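Manganese lipoxygenase (Gaeumannomyces graminis, PDB 5FX8) oxidises linoleic and alpha-linolenic acids at a catalytic manganese centre, forming 11S- and 13R-hydroperoxides, with the 11S product of linoleate converted on to the 13R form. Local coordinates at residues K221-Q226 against A351-D356; K376-R381 against P393-Y398. One frame throughout, in Å; residues are numbered along the deposited sequence.

Overall arrangement
Following the chain from its N terminus, contact 1 opens in the loop that joins strands 212-216 and 235-241 of the antiparallel sheet. It closes, with 124 residues in between, on the first turns of helix 351-363, after a span rich in helix that includes 268-305 with the manganese ligands His290 and His294. Helix 374-380 is next, and contact 2 packs Leu378 of that helix against the start of helix 396-420 across a connection of only 11 residues, none in helix or strand. The two contacts run in series, neither nested nor crossed, with nearest atoms about 19 Å apart. One ties a sheet loop to a helix; the other folds two successive helices together.

Contact 1: residues K221-Q226 against A351-D356; sequences KKYTPQ and ASAAID
The ring of Tyr223 lies against the first turns of helix 351-363, with Ala353 over one face and Asp356 at its hydroxyl end. The methyl CB of Ala353 makes a CH-pi contact, 3.7 Å from the ring centroid and nearest to Tyr223 CD1 at 3.3 Å, so it sits off-centre, toward the rim. Lys222 takes the opposite face: its CG lies above the ring, also toward the rim, so that the aromatic plane is held between a methyl group from the helix and the lysine chain beside it. With CG anti to its own carbonyl carbon (chi1 -55°), Tyr223 sends the ring across to the helix and delivers its hydroxyl to Asp356. There Tyr223 OH donates to Asp356 OD2, the acceptor lying in the plane of the ring while the carboxylate is turned 79° against it; the modelled distance, 2.5 Å, is very short and should not be read closely at this resolution.

The same oxygen serves a second partner. Lys222, extended beyond CG, runs past the tyrosine and brings NZ to 3.1 Å from Asp356 OD2, a salt bridge whose hydrogen bond is weak. Its stronger polar partner is the hydroxyl of Tyr219, just before the segment. Farther along the loop, Gln226 is fixed by its NE2 to the carbonyl of Asp344, while Leu349 and Phe357 add further packing against Tyr223.

The loop between strands 212-216 and 235-241 is thus joined to the helix by an apolar face contact and a polar end. With the ring packed on Ala353, OD2 of Asp356 receives both the phenol and the ammonium group, which would favour a charged carboxylate.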
loop_
_atom_site.group_PDB
_atom_site.type_symbol
_atom_site.label_atom_id
_atom_site.label_comp_id
_atom_site.label_asym_id
_atom_site.label_seq_id
_atom_site.Cartn_x
_atom_site.Cartn_y
_atom_site.Cartn_z
ATOM N N LYS A 221 -12.325 1.936 -24.840
ATOM C CA LYS A 221 -12.688 1.367 -26.123
ATOM C C LYS A 221 -11.467 1.234 -27.030
ATOM O O LYS A 221 -11.391 0.306 -27.844
ATOM C CB LYS A 221 -13.763 2.263 -26.710
ATOM C CG LYS A 221 -14.322 1.912 -28.000
ATOM C CD LYS A 221 -15.262 3.013 -28.433
ATOM C CE LYS A 221 -14.581 4.359 -28.288
ATOM N NZ LYS A 221 -15.352 5.460 -28.909
ATOM N N LYS A 222 -10.483 2.124 -26.858
ATOM C CA LYS A 222 -9.225 2.190 -27.599
ATOM C C LYS A 222 -8.308 0.978 -27.397
ATOM O O LYS A 222 -7.395 0.774 -28.201
ATOM C CB LYS A 222 -8.521 3.489 -27.191
ATOM C CG LYS A 222 -7.034 3.505 -27.227
ATOM C CD LYS A 222 -6.501 4.801 -26.683
ATOM C CE LYS A 222 -5.006 4.906 -26.911
ATOM N NZ LYS A 222 -4.493 6.255 -26.565
ATOM N N TYR A 223 -8.553 0.142 -26.401
ATOM C CA TYR A 223 -7.698 -0.983 -26.064
ATOM C C TYR A 223 -8.364 -2.308 -26.425
ATOM O O TYR A 223 -9.592 -2.433 -26.426
ATOM C CB TYR A 223 -7.357 -0.965 -24.570
ATOM C CG TYR A 223 -6.739 0.338 -24.113
ATOM C CD1 TYR A 223 -5.636 0.862 -24.766
ATOM C CD2 TYR A 223 -7.287 1.061 -23.075
ATOM C CE1 TYR A 223 -5.100 2.030 -24.382
ATOM C CE2 TYR A 223 -6.742 2.252 -22.678
ATOM C CZ TYR A 223 -5.643 2.731 -23.330
ATOM O OH TYR A 223 -5.068 3.929 -22.970
ATOM N N THR A 224 -7.529 -3.308 -26.709
ATOM C CA THR A 224 -7.941 -4.644 -27.064
ATOM C C THR A 224 -7.586 -5.608 -25.953
ATOM O O THR A 224 -6.417 -5.686 -25.567
ATOM C CB THR A 224 -7.251 -5.089 -28.348
ATOM O OG1 THR A 224 -7.418 -4.081 -29.349
ATOM C CG2 THR A 224 -7.805 -6.413 -28.826
ATOM N N PRO A 225 -8.532 -6.387 -25.453
ATOM C CA PRO A 225 -8.219 -7.319 -24.376
ATOM C C PRO A 225 -7.248 -8.402 -24.813
ATOM O O PRO A 225 -7.110 -8.723 -25.993
ATOM C CB PRO A 225 -9.580 -7.916 -24.032
ATOM C CG PRO A 225 -10.532 -6.954 -24.515
ATOM C CD PRO A 225 -9.963 -6.396 -25.757
ATOM N N GLN A 226 -6.566 -8.964 -23.825
ATOM C CA GLN A 226 -5.760 -10.141 -24.058
ATOM C C GLN A 226 -6.649 -11.297 -24.497
ATOM O O GLN A 226 -7.795 -11.403 -24.058
ATOM C CB GLN A 226 -5.024 -10.546 -22.792
ATOM C CG GLN A 226 -4.114 -9.513 -22.184
ATOM C CD GLN A 226 -3.397 -10.111 -21.027
ATOM O OE1 GLN A 226 -2.455 -10.871 -21.213
ATOM N NE2 GLN A 226 -3.857 -9.822 -19.823
ATOM N N ALA A 351 -0.685 -5.179 -20.462
ATOM C CA ALA A 351 0.173 -4.192 -19.813
ATOM C C ALA A 351 0.471 -3.012 -20.720
ATOM O O ALA A 351 0.682 -1.899 -20.224
ATOM C CB ALA A 351 1.480 -4.826 -19.360
ATOM N N SER A 352 0.485 -3.220 -22.037
ATOM C CA SER A 352 0.767 -2.118 -22.946
ATOM C C SER A 352 -0.334 -1.068 -22.905
ATOM O O SER A 352 -0.066 0.133 -23.065
ATOM C CB SER A 352 0.921 -2.656 -24.361
ATOM O OG SER A 352 -0.249 -3.364 -24.706
ATOM N N ALA A 353 -1.583 -1.505 -22.702
ATOM C CA ALA A 353 -2.707 -0.578 -22.607
ATOM C C ALA A 353 -2.735 0.109 -21.249
ATOM O O ALA A 353 -2.955 1.325 -21.162
ATOM C CB ALA A 353 -4.015 -1.319 -22.854
ATOM N N ALA A 354 -2.514 -0.664 -20.182
ATOM C CA ALA A 354 -2.353 -0.094 -18.847
ATOM C C ALA A 354 -1.304 1.010 -18.816
ATOM O O ALA A 354 -1.527 2.057 -18.217
ATOM C CB ALA A 354 -1.975 -1.186 -17.849
ATOM N N ILE A 355 -0.137 0.777 -19.430
ATOM C CA ILE A 355 0.920 1.784 -19.414
ATOM C C ILE A 355 0.553 2.956 -20.313
ATOM O O ILE A 355 0.945 4.089 -20.046
ATOM C CB ILE A 355 2.275 1.146 -19.801
ATOM C CG1 ILE A 355 2.867 0.389 -18.625
ATOM C CG2 ILE A 355 3.310 2.176 -20.176
ATOM C CD1 ILE A 355 3.253 1.295 -17.528
ATOM N N ASP A 356 -0.210 2.716 -21.381
ATOM C CA ASP A 356 -0.590 3.826 -22.253
ATOM C C ASP A 356 -1.561 4.786 -21.567
ATOM O O ASP A 356 -1.553 5.987 -21.858
ATOM C CB ASP A 356 -1.164 3.274 -23.561
ATOM C CG ASP A 356 -1.851 4.336 -24.432
ATOM O OD1 ASP A 356 -1.140 5.074 -25.154
ATOM O OD2 ASP A 356 -3.108 4.398 -24.444
#

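Contact 2: residues K376-R381 against P393-Y398; sequences KDLRSR and PHFPFY
Leu378 reaches from helix 374-380 with both of its methyl groups, and each finds a different aromatic ring at the start of helix 396-420. CD2 meets the far end of Phe395, 3.7 Å from CZ, while CD1 approaches Tyr398 at CD1, 3.6 Å away. Both approaches are oblique to the rings. The leucine's torsions set this up: chi1 of -62° puts CG anti to the carbonyl carbon, and chi2 of 172° turns the fork so that CD2 faces Phe395 and CD1 faces mainly Tyr398.

Phe395 and Tyr398 are also arranged on each other. Phe395 occupies the N-cap position of helix 396-420, and Tyr398 sits one turn on, its CB 3.4 Å above one face of the Phe395 ring, toward the rim. In both residues CG stands anti to the backbone N, which carries the two rings over to the leucine. The backbone N of Phe395 bonds to the carboxylate of Glu399.

At the end of helix 374-380, Arg381 grips Asp377 side-on: NE reaches Asp377 OD1 at 3.3 Å and NH2 reaches Asp377 OD2 at 2.8 Å, both oxygens being met from above the carboxylate plane. NH1 of Arg381 goes on to the carbonyls of Pro173 and Leu176. Tyr398 OH bonds to Glu375, and to Leu235 N of the zonadhesin chain present in the crystal.

No hydrogen bond crosses between 376-381 and 393-398. The contact between the segments is apolar, one leucine buried against two rings, while the Tyr398 to Glu375 bond adds a polar link between the same two helices. Asp377 is in a salt bridge with Arg381, which would be expected to offset its charge.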
loop_
_atom_site.group_PDB
_atom_site.type_symbol
_atom_site.label_atom_id
_atom_site.label_comp_id
_atom_site.label_asym_id
_atom_site.label_seq_id
_atom_site.Cartn_x
_atom_site.Cartn_y
_atom_site.Cartn_z
ATOM N N LYS A 376 -10.329 21.990 -5.061
ATOM C CA LYS A 376 -10.255 22.453 -6.433
ATOM C C LYS A 376 -10.674 21.348 -7.403
ATOM O O LYS A 376 -11.456 21.587 -8.331
ATOM C CB LYS A 376 -8.844 22.960 -6.698
ATOM C CG LYS A 376 -8.597 23.403 -8.096
ATOM C CD LYS A 376 -9.546 24.510 -8.531
ATOM C CE LYS A 376 -9.391 24.846 -10.026
ATOM N NZ LYS A 376 -10.212 26.028 -10.449
ATOM N N ASP A 377 -10.208 20.120 -7.168
ATOM C CA ASP A 377 -10.614 18.989 -7.988
ATOM C C ASP A 377 -12.108 18.726 -7.879
ATOM O O ASP A 377 -12.811 18.636 -8.892
ATOM C CB ASP A 377 -9.827 17.761 -7.573
ATOM C CG ASP A 377 -10.307 16.519 -8.249
ATOM O OD1 ASP A 377 -10.479 16.545 -9.483
ATOM O OD2 ASP A 377 -10.520 15.505 -7.566
ATOM N N LEU A 378 -12.614 18.574 -6.651
ATOM C CA LEU A 378 -14.019 18.209 -6.503
ATOM C C LEU A 378 -14.929 19.309 -7.004
ATOM O O LEU A 378 -16.014 19.033 -7.508
ATOM C CB LEU A 378 -14.343 17.886 -5.050
ATOM C CG LEU A 378 -13.610 16.703 -4.437
ATOM C CD1 LEU A 378 -13.851 16.590 -2.939
ATOM C CD2 LEU A 378 -13.987 15.424 -5.149
ATOM N N ARG A 379 -14.514 20.559 -6.868
ATOM C CA ARG A 379 -15.345 21.645 -7.365
ATOM C C ARG A 379 -15.317 21.690 -8.872
ATOM O O ARG A 379 -16.333 21.964 -9.504
ATOM C CB ARG A 379 -14.897 22.987 -6.800
ATOM C CG ARG A 379 -15.344 23.244 -5.404
ATOM C CD ARG A 379 -15.054 24.667 -5.012
ATOM N NE ARG A 379 -15.270 24.877 -3.593
ATOM C CZ ARG A 379 -16.449 25.147 -3.051
ATOM N NH1 ARG A 379 -17.509 25.243 -3.824
ATOM N NH2 ARG A 379 -16.561 25.328 -1.746
ATOM N N SER A 380 -14.163 21.431 -9.470
ATOM C CA SER A 380 -14.132 21.352 -10.917
ATOM C C SER A 380 -15.029 20.228 -11.436
ATOM O O SER A 380 -15.592 20.351 -12.518
ATOM C CB SER A 380 -12.708 21.164 -11.398
ATOM O OG SER A 380 -12.437 19.781 -11.427
ATOM N N ARG A 381 -15.188 19.139 -10.693
ATOM C CA ARG A 381 -16.154 18.118 -11.074
ATOM C C ARG A 381 -17.555 18.350 -10.526
ATOM O O ARG A 381 -18.413 17.491 -10.722
ATOM C CB ARG A 381 -15.676 16.740 -10.632
ATOM C CG ARG A 381 -14.450 16.314 -11.387
ATOM C CD ARG A 381 -13.986 14.960 -11.031
ATOM N NE ARG A 381 -13.335 14.912 -9.744
ATOM C CZ ARG A 381 -13.485 13.914 -8.903
ATOM N NH1 ARG A 381 -14.266 12.916 -9.206
ATOM N NH2 ARG A 381 -12.853 13.911 -7.769
ATOM N N PRO A 393 -25.975 14.376 -0.301
ATOM C CA PRO A 393 -26.113 14.164 1.144
ATOM C C PRO A 393 -24.960 13.402 1.789
ATOM O O PRO A 393 -24.742 13.557 2.992
ATOM C CB PRO A 393 -27.449 13.409 1.261
ATOM C CG PRO A 393 -27.796 12.973 -0.090
ATOM C CD PRO A 393 -27.154 13.908 -1.042
ATOM N N HIS A 394 -24.200 12.605 1.049
ATOM C CA HIS A 394 -23.160 11.770 1.644
ATOM C C HIS A 394 -22.015 11.630 0.662
ATOM O O HIS A 394 -22.211 11.146 -0.453
ATOM C CB HIS A 394 -23.694 10.393 2.002
ATOM C CG HIS A 394 -24.743 10.413 3.058
ATOM N ND1 HIS A 394 -24.452 10.647 4.385
ATOM C CD2 HIS A 394 -26.082 10.236 2.988
ATOM C CE1 HIS A 394 -25.570 10.614 5.087
ATOM N NE2 HIS A 394 -26.571 10.372 4.262
ATOM N N PHE A 395 -20.831 12.051 1.082
ATOM C CA PHE A 395 -19.615 11.967 0.275
ATOM C C PHE A 395 -18.519 11.500 1.221
ATOM O O PHE A 395 -17.726 12.298 1.730
ATOM C CB PHE A 395 -19.305 13.315 -0.374
ATOM C CG PHE A 395 -18.302 13.260 -1.489
ATOM C CD1 PHE A 395 -17.532 12.137 -1.712
ATOM C CD2 PHE A 395 -18.111 14.359 -2.294
ATOM C CE1 PHE A 395 -16.622 12.114 -2.698
ATOM C CE2 PHE A 395 -17.197 14.335 -3.299
ATOM C CZ PHE A 395 -16.450 13.224 -3.504
ATOM N N PRO A 396 -18.472 10.198 1.513
ATOM C CA PRO A 396 -17.573 9.727 2.574
ATOM C C PRO A 396 -16.112 9.996 2.296
ATOM O O PRO A 396 -15.367 10.322 3.225
ATOM C CB PRO A 396 -17.885 8.230 2.637
ATOM C CG PRO A 396 -19.215 8.127 2.163
ATOM C CD PRO A 396 -19.393 9.138 1.093
ATOM N N PHE A 397 -15.682 9.908 1.043
ATOM C CA PHE A 397 -14.305 10.266 0.748
ATOM C C PHE A 397 -14.029 11.717 1.096
ATOM O O PHE A 397 -13.009 12.023 1.692
ATOM C CB PHE A 397 -13.988 9.998 -0.711
ATOM C CG PHE A 397 -12.779 10.692 -1.188
ATOM C CD1 PHE A 397 -11.528 10.157 -0.971
ATOM C CD2 PHE A 397 -12.879 11.882 -1.853
ATOM C CE1 PHE A 397 -10.431 10.793 -1.413
ATOM C CE2 PHE A 397 -11.772 12.518 -2.286
ATOM C CZ PHE A 397 -10.551 11.972 -2.068
ATOM N N TYR A 398 -14.922 12.623 0.725
ATOM C CA TYR A 398 -14.717 14.029 1.021
ATOM C C TYR A 398 -14.679 14.278 2.524
ATOM O O TYR A 398 -13.900 15.102 2.997
ATOM C CB TYR A 398 -15.820 14.837 0.350
ATOM C CG TYR A 398 -15.725 16.314 0.491
ATOM C CD1 TYR A 398 -14.502 16.943 0.602
ATOM C CD2 TYR A 398 -16.866 17.087 0.518
ATOM C CE1 TYR A 398 -14.422 18.270 0.723
ATOM C CE2 TYR A 398 -16.792 18.419 0.646
ATOM C CZ TYR A 398 -15.572 19.009 0.748
ATOM O OH TYR A 398 -15.480 20.361 0.885
#